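Local structure of putative NAD-dependent epimerase/dehydratase (Bacillus halodurans, 3E8X) at residues R125-S130 with D164-R169; I106-A111 with R152-E157; M22-V27 with I85-F90. The protein binds NADP in a Rossmann-type fold and is probably an NAD(P)-dependent epimerase or dehydratase, though its substrate and reaction are unknown. One frame throughout, in Å; residues are numbered along the deposited sequence.

Interaction 1 (R125-S130 with D164-R169)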
loop_
_atom_site.group_PDB
_atom_site.type_symbol
_atom_site.label_atom_id
_atom_site.label_comp_id
_atom_site.label_asym_id
_atom_site.label_seq_id
_atom_site.Cartn_x
_atom_site.Cartn_y
_atom_site.Cartn_z
ATOM N N ARG A 125 19.384 1.206 11.655
ATOM C CA ARG A 125 19.709 0.196 10.641
ATOM C C ARG A 125 18.534 -0.724 10.338
ATOM O O ARG A 125 17.995 -1.377 11.218
ATOM C CB ARG A 125 20.965 -0.568 11.072
ATOM C CG ARG A 125 21.539 -1.489 10.005
ATOM C CD ARG A 125 21.952 -0.745 8.740
ATOM N NE ARG A 125 22.760 -1.543 7.796
ATOM C CZ ARG A 125 22.599 -1.520 6.481
ATOM N NH1 ARG A 125 21.689 -0.759 5.928
ATOM N NH2 ARG A 125 23.350 -2.267 5.701
ATOM N N PHE A 126 18.135 -0.748 9.065
ATOM C CA PHE A 126 16.984 -1.495 8.622
ATOM C C PHE A 126 17.294 -2.224 7.299
ATOM O O PHE A 126 17.645 -1.594 6.282
ATOM C CB PHE A 126 15.788 -0.558 8.473
ATOM C CG PHE A 126 14.451 -1.256 8.410
ATOM C CD1 PHE A 126 13.553 -1.146 9.469
ATOM C CD2 PHE A 126 14.066 -1.976 7.283
ATOM C CE1 PHE A 126 12.328 -1.774 9.413
ATOM C CE2 PHE A 126 12.832 -2.628 7.230
ATOM C CZ PHE A 126 11.961 -2.521 8.299
ATOM N N ILE A 127 17.160 -3.547 7.317
ATOM C CA ILE A 127 17.293 -4.362 6.101
ATOM C C ILE A 127 15.918 -4.951 5.711
ATOM O O ILE A 127 15.284 -5.683 6.477
ATOM C CB ILE A 127 18.321 -5.534 6.305
ATOM C CG1 ILE A 127 19.534 -5.070 7.181
ATOM C CG2 ILE A 127 18.690 -6.215 4.930
ATOM C CD1 ILE A 127 20.311 -3.945 6.626
HETATM N N MSE A 128 15.458 -4.585 4.518
HETATM C CA MSE A 128 14.265 -5.108 3.934
HETATM C C MSE A 128 14.580 -6.295 3.012
HETATM O O MSE A 128 15.438 -6.220 2.130
HETATM C CB MSE A 128 13.590 -4.018 3.131
HETATM C CG MSE A 128 12.478 -4.499 2.251
HETATM SE SE MSE A 128 11.001 -4.981 3.428
HETATM C CE MSE A 128 10.316 -3.280 3.957
ATOM N N VAL A 129 13.886 -7.407 3.241
ATOM C CA VAL A 129 13.876 -8.541 2.310
ATOM C C VAL A 129 12.654 -8.361 1.434
ATOM O O VAL A 129 11.543 -8.568 1.846
ATOM C CB VAL A 129 13.864 -9.904 3.035
ATOM C CG1 VAL A 129 13.934 -11.052 2.047
ATOM C CG2 VAL A 129 15.014 -9.954 4.044
ATOM N N SER A 130 12.918 -7.952 0.213
ATOM C CA SER A 130 11.923 -7.661 -0.758
ATOM C C SER A 130 11.917 -8.761 -1.833
ATOM O O SER A 130 11.976 -9.948 -1.512
ATOM C CB SER A 130 12.221 -6.269 -1.344
ATOM O OG SER A 130 11.217 -5.864 -2.209
ATOM N N ASP A 164 18.674 4.117 7.951
ATOM C CA ASP A 164 19.866 3.707 7.223
ATOM C C ASP A 164 19.557 2.338 6.632
ATOM O O ASP A 164 19.888 1.307 7.213
ATOM C CB ASP A 164 21.055 3.619 8.162
ATOM C CG ASP A 164 21.606 4.961 8.561
ATOM O OD1 ASP A 164 21.303 5.992 7.911
ATOM O OD2 ASP A 164 22.368 4.962 9.549
ATOM N N TYR A 165 18.923 2.344 5.477
ATOM C CA TYR A 165 18.291 1.142 4.962
ATOM C C TYR A 165 19.167 0.450 3.943
ATOM O O TYR A 165 20.029 1.058 3.338
ATOM C CB TYR A 165 16.890 1.430 4.361
ATOM C CG TYR A 165 16.876 2.261 3.086
ATOM C CD1 TYR A 165 17.063 1.667 1.844
ATOM C CD2 TYR A 165 16.658 3.649 3.120
ATOM C CE1 TYR A 165 17.060 2.418 0.666
ATOM C CE2 TYR A 165 16.669 4.415 1.921
ATOM C CZ TYR A 165 16.846 3.782 0.715
ATOM O OH TYR A 165 16.863 4.510 -0.457
ATOM N N THR A 166 18.898 -0.838 3.750
ATOM C CA THR A 166 19.328 -1.573 2.540
ATOM C C THR A 166 18.148 -2.466 2.189
ATOM O O THR A 166 17.585 -3.132 3.072
ATOM C CB THR A 166 20.583 -2.461 2.791
ATOM O OG1 THR A 166 21.652 -1.660 3.295
ATOM C CG2 THR A 166 21.010 -3.140 1.476
ATOM N N ILE A 167 17.791 -2.446 0.911
ATOM C CA ILE A 167 16.738 -3.291 0.313
ATOM C C ILE A 167 17.370 -4.337 -0.637
ATOM O O ILE A 167 18.057 -4.013 -1.640
ATOM C CB ILE A 167 15.650 -2.491 -0.489
ATOM C CG1 ILE A 167 14.944 -1.421 0.394
ATOM C CG2 ILE A 167 14.605 -3.426 -1.081
ATOM C CD1 ILE A 167 14.278 -0.263 -0.402
ATOM N N VAL A 168 17.154 -5.587 -0.229
ATOM C CA VAL A 168 17.620 -6.803 -0.930
ATOM C C VAL A 168 16.421 -7.402 -1.644
ATOM O O VAL A 168 15.462 -7.800 -1.010
ATOM C CB VAL A 168 18.224 -7.814 0.081
ATOM C CG1 VAL A 168 18.933 -8.989 -0.642
ATOM C CG2 VAL A 168 19.194 -7.064 1.016
ATOM N N ARG A 169 16.507 -7.463 -2.972
ATOM C CA ARG A 169 15.453 -8.034 -3.809
ATOM C C ARG A 169 15.908 -9.366 -4.407
ATOM O O ARG A 169 16.445 -9.393 -5.517
ATOM C CB ARG A 169 15.076 -7.025 -4.919
ATOM C CG ARG A 169 14.381 -5.805 -4.357
ATOM C CD ARG A 169 14.233 -4.668 -5.342
ATOM N NE ARG A 169 13.267 -3.712 -4.817
ATOM C CZ ARG A 169 12.886 -2.599 -5.429
ATOM N NH1 ARG A 169 13.388 -2.247 -6.595
ATOM N NH2 ARG A 169 11.944 -1.857 -4.878
#

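Interaction 2 (I106-A111 with R152-E157). With NAP (NADP nicotinamide-adenine-dinucleotide phosphate), chain B.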
loop_
_atom_site.group_PDB
_atom_site.type_symbol
_atom_site.label_atom_id
_atom_site.label_comp_id
_atom_site.label_asym_id
_atom_site.label_seq_id
_atom_site.Cartn_x
_atom_site.Cartn_y
_atom_site.Cartn_z
ATOM N N ILE A 106 0.342 -8.144 6.290
ATOM C CA ILE A 106 1.688 -8.538 6.746
ATOM C C ILE A 106 2.775 -7.890 5.880
ATOM O O ILE A 106 3.534 -7.048 6.342
ATOM C CB ILE A 106 1.849 -10.084 6.806
ATOM C CG1 ILE A 106 0.734 -10.688 7.666
ATOM C CG2 ILE A 106 3.254 -10.511 7.309
ATOM C CD1 ILE A 106 0.736 -10.283 9.110
ATOM N N ASP A 107 2.830 -8.262 4.610
ATOM C CA ASP A 107 3.931 -7.847 3.757
ATOM C C ASP A 107 3.987 -6.327 3.601
ATOM O O ASP A 107 5.087 -5.765 3.442
ATOM C CB ASP A 107 3.859 -8.528 2.360
ATOM C CG ASP A 107 3.747 -10.047 2.445
ATOM O OD1 ASP A 107 4.567 -10.747 1.824
ATOM O OD2 ASP A 107 2.847 -10.552 3.151
ATOM N N LEU A 108 2.824 -5.664 3.585
ATOM C CA LEU A 108 2.779 -4.227 3.328
ATOM C C LEU A 108 2.608 -3.450 4.635
ATOM O O LEU A 108 3.505 -2.699 5.067
ATOM C CB LEU A 108 1.687 -3.882 2.326
ATOM C CG LEU A 108 1.425 -2.387 2.024
ATOM C CD1 LEU A 108 2.729 -1.610 1.740
ATOM C CD2 LEU A 108 0.426 -2.156 0.856
ATOM N N TRP A 109 1.442 -3.637 5.268
ATOM C CA TRP A 109 1.058 -2.859 6.436
ATOM C C TRP A 109 1.978 -3.198 7.595
ATOM O O TRP A 109 2.448 -2.308 8.267
ATOM C CB TRP A 109 -0.412 -3.106 6.743
ATOM C CG TRP A 109 -1.008 -2.366 7.886
ATOM C CD1 TRP A 109 -1.607 -2.914 8.970
ATOM C CD2 TRP A 109 -1.135 -0.945 8.033
ATOM N NE1 TRP A 109 -2.100 -1.922 9.786
ATOM C CE2 TRP A 109 -1.816 -0.708 9.235
ATOM C CE3 TRP A 109 -0.753 0.149 7.251
ATOM C CZ2 TRP A 109 -2.142 0.593 9.686
ATOM C CZ3 TRP A 109 -1.077 1.439 7.695
ATOM C CH2 TRP A 109 -1.755 1.637 8.918
ATOM N N GLY A 110 2.278 -4.487 7.791
ATOM C CA GLY A 110 3.243 -4.933 8.825
ATOM C C GLY A 110 4.622 -4.302 8.700
ATOM O O GLY A 110 5.209 -3.878 9.692
ATOM N N ALA A 111 5.133 -4.238 7.473
ATOM C CA ALA A 111 6.403 -3.609 7.166
ATOM C C ALA A 111 6.362 -2.140 7.462
ATOM O O ALA A 111 7.291 -1.601 8.069
ATOM C CB ALA A 111 6.831 -3.867 5.685
ATOM N N ARG A 152 6.678 -3.684 -3.339
ATOM C CA ARG A 152 7.046 -2.403 -3.890
ATOM C C ARG A 152 6.674 -1.233 -2.994
ATOM O O ARG A 152 7.500 -0.325 -2.775
ATOM C CB ARG A 152 6.427 -2.224 -5.276
ATOM C CG ARG A 152 6.448 -0.792 -5.854
ATOM C CD ARG A 152 7.831 -0.176 -6.053
ATOM N NE ARG A 152 7.706 1.097 -6.770
ATOM C CZ ARG A 152 7.562 1.229 -8.085
ATOM N NH1 ARG A 152 7.626 0.186 -8.890
ATOM N NH2 ARG A 152 7.394 2.432 -8.612
ATOM N N LEU A 153 5.435 -1.230 -2.499
ATOM C CA LEU A 153 4.945 -0.091 -1.729
ATOM C C LEU A 153 5.587 -0.071 -0.358
ATOM O O LEU A 153 5.816 1.000 0.205
ATOM C CB LEU A 153 3.426 -0.076 -1.655
ATOM C CG LEU A 153 2.726 0.216 -2.977
ATOM C CD1 LEU A 153 1.199 0.027 -2.801
ATOM C CD2 LEU A 153 3.100 1.649 -3.539
ATOM N N ALA A 154 5.916 -1.243 0.169
ATOM C CA ALA A 154 6.677 -1.318 1.428
ATOM C C ALA A 154 8.087 -0.789 1.225
ATOM O O ALA A 154 8.602 -0.049 2.051
ATOM C CB ALA A 154 6.674 -2.766 2.003
ATOM N N ASP A 155 8.710 -1.142 0.100
ATOM C CA ASP A 155 10.020 -0.621 -0.256
ATOM C C ASP A 155 10.009 0.887 -0.356
ATOM O O ASP A 155 10.940 1.551 0.101
ATOM C CB ASP A 155 10.518 -1.226 -1.599
ATOM C CG ASP A 155 10.937 -2.681 -1.482
ATOM O OD1 ASP A 155 11.019 -3.190 -0.335
ATOM O OD2 ASP A 155 11.193 -3.314 -2.545
ATOM N N ASP A 156 8.962 1.438 -0.954
ATOM C CA ASP A 156 8.857 2.901 -1.093
ATOM C C ASP A 156 8.687 3.636 0.238
ATOM O O ASP A 156 9.242 4.697 0.429
ATOM C CB ASP A 156 7.730 3.271 -2.059
ATOM C CG ASP A 156 8.068 2.942 -3.509
ATOM O OD1 ASP A 156 9.247 2.616 -3.842
ATOM O OD2 ASP A 156 7.133 2.959 -4.320
ATOM N N GLU A 157 7.939 3.050 1.151
ATOM C CA GLU A 157 7.831 3.573 2.503
ATOM C C GLU A 157 9.218 3.654 3.200
ATOM O O GLU A 157 9.568 4.646 3.827
ATOM C CB GLU A 157 6.854 2.707 3.313
ATOM C CG GLU A 157 6.576 3.247 4.706
ATOM C CD GLU A 157 5.482 4.324 4.754
ATOM O OE1 GLU A 157 4.804 4.655 3.731
ATOM O OE2 GLU A 157 5.247 4.784 5.888
HETATM P PA NAP B . 8.402 -17.865 4.848
HETATM O O1A NAP B . 6.920 -17.845 4.459
HETATM O O2A NAP B . 9.099 -19.188 5.081
HETATM O O5B NAP B . 8.549 -16.860 6.108
HETATM C C5B NAP B . 7.508 -15.966 6.543
HETATM C C4B NAP B . 7.428 -15.830 8.063
HETATM O O4B NAP B . 6.532 -14.739 8.337
HETATM C C3B NAP B . 6.868 -17.062 8.818
HETATM O O3B NAP B . 7.761 -17.600 9.811
HETATM C C2B NAP B . 5.624 -16.547 9.524
HETATM O O2B NAP B . 5.362 -17.080 10.845
HETATM C C1B NAP B . 5.921 -15.040 9.587
HETATM N N9A NAP B . 4.670 -14.293 9.874
HETATM C C8A NAP B . 3.500 -14.410 9.227
HETATM N N7A NAP B . 2.596 -13.602 9.816
HETATM C C5A NAP B . 3.220 -12.976 10.835
HETATM C C6A NAP B . 2.818 -12.040 11.793
HETATM N N6A NAP B . 1.551 -11.575 11.797
HETATM N N1A NAP B . 3.683 -11.606 12.738
HETATM C C2A NAP B . 4.935 -12.067 12.745
HETATM N N3A NAP B . 5.361 -12.971 11.840
HETATM C C4A NAP B . 4.523 -13.435 10.874
HETATM O O3 NAP B . 9.210 -17.080 3.660
HETATM P PN NAP B . 10.760 -17.281 3.185
HETATM O O1N NAP B . 10.749 -18.365 2.143
HETATM O O2N NAP B . 11.596 -17.256 4.445
HETATM O O5D NAP B . 11.071 -15.995 2.275
HETATM C C5D NAP B . 11.353 -14.731 2.863
HETATM C C4D NAP B . 10.663 -13.671 2.023
HETATM O O4D NAP B . 11.180 -13.638 0.692
HETATM C C3D NAP B . 9.173 -13.950 1.886
HETATM O O3D NAP B . 8.493 -13.412 3.030
HETATM C C2D NAP B . 8.813 -13.369 0.515
HETATM O O2D NAP B . 8.106 -12.150 0.600
HETATM C C1D NAP B . 10.167 -13.116 -0.187
HETATM N N1N NAP B . 10.316 -13.689 -1.561
HETATM C C2N NAP B . 9.900 -14.939 -1.880
HETATM C C3N NAP B . 10.081 -15.437 -3.188
HETATM C C7N NAP B . 9.671 -16.837 -3.588
HETATM O O7N NAP B . 10.154 -17.326 -4.627
HETATM N N7N NAP B . 8.849 -17.526 -2.778
HETATM C C4N NAP B . 10.691 -14.629 -4.150
HETATM C C5N NAP B . 11.111 -13.359 -3.795
HETATM C C6N NAP B . 10.912 -12.923 -2.496
HETATM P P2B NAP B . 4.905 -18.618 11.171
HETATM O O1X NAP B . 6.178 -19.410 11.313
HETATM O O2X NAP B . 4.153 -18.500 12.494
HETATM O O3X NAP B . 4.101 -19.019 9.952
#

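Interaction 3 (M22-V27 with I85-F90)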
loop_
_atom_site.group_PDB
_atom_site.type_symbol
_atom_site.label_atom_id
_atom_site.label_comp_id
_atom_site.label_asym_id
_atom_site.label_seq_id
_atom_site.Cartn_x
_atom_site.Cartn_y
_atom_site.Cartn_z
HETATM N N MSE A 22 26.015 -6.423 16.716
HETATM C CA MSE A 22 24.722 -5.783 16.823
HETATM C C MSE A 22 23.644 -6.748 17.334
HETATM O O MSE A 22 23.710 -7.943 17.078
HETATM C CB MSE A 22 24.327 -5.244 15.461
HETATM C CG MSE A 22 25.381 -4.337 14.824
HETATM SE SE MSE A 22 24.744 -3.805 13.083
HETATM C CE MSE A 22 24.130 -1.972 13.519
ATOM N N ARG A 23 22.696 -6.222 18.093
ATOM C CA ARG A 23 21.487 -6.927 18.421
ATOM C C ARG A 23 20.518 -6.695 17.262
ATOM O O ARG A 23 20.057 -5.594 17.029
ATOM C CB ARG A 23 20.884 -6.438 19.732
ATOM C CG ARG A 23 21.676 -6.813 20.943
ATOM C CD ARG A 23 20.831 -6.749 22.235
ATOM N NE ARG A 23 20.146 -8.017 22.576
ATOM C CZ ARG A 23 18.838 -8.179 22.803
ATOM N NH1 ARG A 23 18.381 -9.372 23.134
ATOM N NH2 ARG A 23 17.968 -7.184 22.714
ATOM N N VAL A 24 20.259 -7.762 16.523
ATOM C CA VAL A 24 19.485 -7.694 15.301
ATOM C C VAL A 24 18.158 -8.419 15.543
ATOM O O VAL A 24 18.149 -9.647 15.780
ATOM C CB VAL A 24 20.252 -8.328 14.129
ATOM C CG1 VAL A 24 19.539 -8.089 12.831
ATOM C CG2 VAL A 24 21.725 -7.796 14.088
ATOM N N LEU A 25 17.071 -7.639 15.536
ATOM C CA LEU A 25 15.729 -8.185 15.528
ATOM C C LEU A 25 15.421 -8.754 14.154
ATOM O O LEU A 25 15.437 -8.027 13.156
ATOM C CB LEU A 25 14.683 -7.144 15.863
ATOM C CG LEU A 25 13.228 -7.617 16.006
ATOM C CD1 LEU A 25 13.079 -8.585 17.258
ATOM C CD2 LEU A 25 12.354 -6.347 16.116
ATOM N N VAL A 26 15.138 -10.055 14.121
ATOM C CA VAL A 26 14.647 -10.726 12.879
ATOM C C VAL A 26 13.103 -10.882 12.971
ATOM O O VAL A 26 12.574 -11.642 13.785
ATOM C CB VAL A 26 15.358 -12.039 12.624
ATOM C CG1 VAL A 26 14.904 -12.634 11.231
ATOM C CG2 VAL A 26 16.895 -11.813 12.616
ATOM N N VAL A 27 12.418 -10.033 12.235
ATOM C CA VAL A 27 10.947 -10.041 12.134
ATOM C C VAL A 27 10.624 -11.120 11.090
ATOM O O VAL A 27 11.192 -11.163 10.002
ATOM C CB VAL A 27 10.396 -8.666 11.745
ATOM C CG1 VAL A 27 8.851 -8.676 11.581
ATOM C CG2 VAL A 27 10.860 -7.604 12.763
ATOM N N ILE A 85 17.448 -2.966 20.667
ATOM C CA ILE A 85 17.756 -3.460 19.321
ATOM C C ILE A 85 18.636 -2.456 18.551
ATOM O O ILE A 85 18.406 -1.284 18.624
ATOM C CB ILE A 85 16.416 -3.771 18.523
ATOM C CG1 ILE A 85 15.686 -5.014 19.090
ATOM C CG2 ILE A 85 16.643 -3.936 16.979
ATOM C CD1 ILE A 85 16.500 -6.325 19.267
ATOM N N ASP A 86 19.637 -2.933 17.809
ATOM C CA ASP A 86 20.529 -2.069 17.023
ATOM C C ASP A 86 20.181 -2.046 15.530
ATOM O O ASP A 86 20.533 -1.100 14.837
ATOM C CB ASP A 86 21.990 -2.554 17.138
ATOM C CG ASP A 86 22.506 -2.536 18.557
ATOM O OD1 ASP A 86 22.358 -1.486 19.200
ATOM O OD2 ASP A 86 23.064 -3.545 19.033
ATOM N N ALA A 87 19.543 -3.115 15.044
ATOM C CA ALA A 87 19.218 -3.312 13.600
ATOM C C ALA A 87 17.965 -4.166 13.492
ATOM O O ALA A 87 17.726 -5.024 14.334
ATOM C CB ALA A 87 20.400 -3.951 12.845
ATOM N N VAL A 88 17.152 -3.898 12.477
ATOM C CA VAL A 88 15.960 -4.701 12.200
ATOM C C VAL A 88 16.099 -5.311 10.846
ATOM O O VAL A 88 16.492 -4.639 9.931
ATOM C CB VAL A 88 14.649 -3.852 12.216
ATOM C CG1 VAL A 88 13.420 -4.730 11.872
ATOM C CG2 VAL A 88 14.436 -3.193 13.591
ATOM N N VAL A 89 15.770 -6.597 10.728
ATOM C CA VAL A 89 15.643 -7.231 9.386
ATOM C C VAL A 89 14.158 -7.622 9.235
ATOM O O VAL A 89 13.619 -8.388 10.054
ATOM C CB VAL A 89 16.580 -8.450 9.231
ATOM C CG1 VAL A 89 16.318 -9.217 7.912
ATOM C CG2 VAL A 89 18.075 -7.936 9.357
ATOM N N PHE A 90 13.494 -7.058 8.218
ATOM C CA PHE A 90 12.115 -7.452 7.943
ATOM C C PHE A 90 12.133 -8.636 6.952
ATOM O O PHE A 90 12.364 -8.465 5.726
ATOM C CB PHE A 90 11.282 -6.275 7.405
ATOM C CG PHE A 90 9.801 -6.587 7.321
ATOM C CD1 PHE A 90 8.982 -6.453 8.434
ATOM C CD2 PHE A 90 9.251 -7.119 6.169
ATOM C CE1 PHE A 90 7.624 -6.761 8.360
ATOM C CE2 PHE A 90 7.901 -7.433 6.103
ATOM C CZ PHE A 90 7.103 -7.271 7.192
#

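Interaction 1 (R125-S130 with D164-R169)
Arg125 and Thr166 meet across two parallel strands, 125-129 and 164-174, that with helix 145-160 between them form a beta-alpha-beta unit of the Rossmann fold. The arginine offers the end of its guanidinium: NH1 lies 2.8 Å from Thr166 OG1 and NH2 grips the same hydroxyl oxygen, Thr166 OG1 lying close to the guanidinium plane. A bend at chi2 (60°) folds the chain back over the neighbouring strand, letting NH1 also reach the carbonyl oxygen Asp164 O at 3.0 Å. That oxygen takes a second bond, from Phe126 N, and the two donors approach from opposite faces of its carbonyl plane. Ile127 CD1 sits over the centre of the guanidinium, 3.3 Å above it, so polar bonds at the edge and a methyl on the face together fix how the flat group is turned. NE and NH2 also bond to the carbonyls of Val208 and Leu207, which ties the sheet to the end of helix 197-207 and what follows it.

Further along, Ile127 and Val168 cross at an oblique angle, with CG2 of each 4.0 Å apart. On the reverse face Met128, a selenomethionine, and Ile167 lie side by side and point the same way, Met128 CB against Ile167 CG1. This face is packed against helix 145-160, whose Asp155 accepts from Ser130 OG and pairs with Arg169. Between the side chains the backbones stay in regular parallel register, and the pairing ends where Ser130 N donates to Val168 O at 2.8 Å.

Interaction 2 (I106-A111 with R152-E157)
Leu108 reaches from segment 106-111 of helix 100-121 to Leu153 and Ala154 on segment 152-157 of helix 145-160, the two segments running nearly parallel at 18° with their axes 8.6 Å apart. Its CB leaves the backbone along the flank of the contact, not straight at the other helix. With CG anti to the backbone N (chi1 175°), the branch point is carried outward and one methyl is brought across the gap. That methyl, CD1, does the touching: it lies 3.6 Å from Ala154 N and 3.8 Å from Leu153 CB, with Ala154 CB a little farther off. The leucine therefore rests on the backbone as much as on side chains, and it crosses Leu153 obliquely. Beside it, the small Ala154 CB fits between Asp107 O, 3.7 Å away, and Ala111 CB, 3.8 Å away. Short side chains at these points let the two backbones come close, Leu108 CA and Ala154 CA being 5.2 Å apart.

The far side of segment 106-111 faces the cofactor, where Ile106 CD1 comes 3.1 Å from N6A of the NADP adenine. Asp107, whose OD2 accepts from Ser94 N, also borders the pocket.

Both helices cover the same side of the central sheet, with Ala111 and Asp155 set on Met128 of strand 125-129, while Leu108 and Leu153 also pack against Leu108 and Ile112 of the second subunit.

Interaction 3 (M22-V27 with I85-F90)
Ile85 fills the hollow beside Leu25, laying two of its methyls, CG2 and CD1, against Leu25 CB at 3.9 Å. The chain is turned back by its torsions (chi2 -52°), so that CD1 also reaches Arg23 NH2 and the arginine crosses the isoleucine at about a right angle. That guanidinium is held by Ser84 O and by a salt bridge to Asp68. Next to this bump Asp86 bends round the strand end: OD2 takes the backbone Arg23 N at 2.9 Å in an almost straight bond (177°), met on the anti side of the carboxylate. Its own N returns a bond to Arg23 O, an oxygen that Ala87 N shares. A valine in place of Ile85 lacks CD1, so Arg23 NH2 would probably lose its apolar neighbour and a gap would open beside Leu25 CB, which keeps only the contact with CG2.

Strands 23-27 and 87-90 are neighbours in the parallel part of the central sheet of the Rossmann fold, and strand 23-27 leads into the part of the chain that binds NADP through Asn30, Lys32 and Val33. Side chains alternate between the two faces. On one, Val24 CG1 fits obliquely against Val89 CG2 at 3.8 Å, with Ala87 CB touching the same Val24 methyl; helix 32-43 covers this layer through Leu41 and Leu37. Just before the strand the selenomethionine Met22 extends its CE to Ala87 CB. On the other face Val27 is the bump, set between Val88 and Phe90: CG2 lies 4.0 Å from Val88 CG1, while its second methyl, CG1, touches the Phe90 ring at CD1, 3.9 Å away. Leu74, from a loop, closes over both Val27 and Phe90.

Interactions 1 and 3 belong to the parallel part of one central sheet, their centres about 11 Å apart, and they are joined where strands 87-90 and 125-129 pair: Ile127 N and O probably bond to Val88 O and Phe90 N. Interaction 2 lies on one side of that sheet, its centre about 11 Å from that of interaction 1 and 17 Å from that of interaction 3. Phe90 packs under helix 100-121 there, and Asp155 of interaction 2 is the polar link to interaction 1. Along the chain interaction 3 closes first, then the segments of 2 and 1 alternate as helix, strand, helix, strand. This succession of beta-alpha units builds the layered Rossmann core, with NADP bordered by both helix and strand residues.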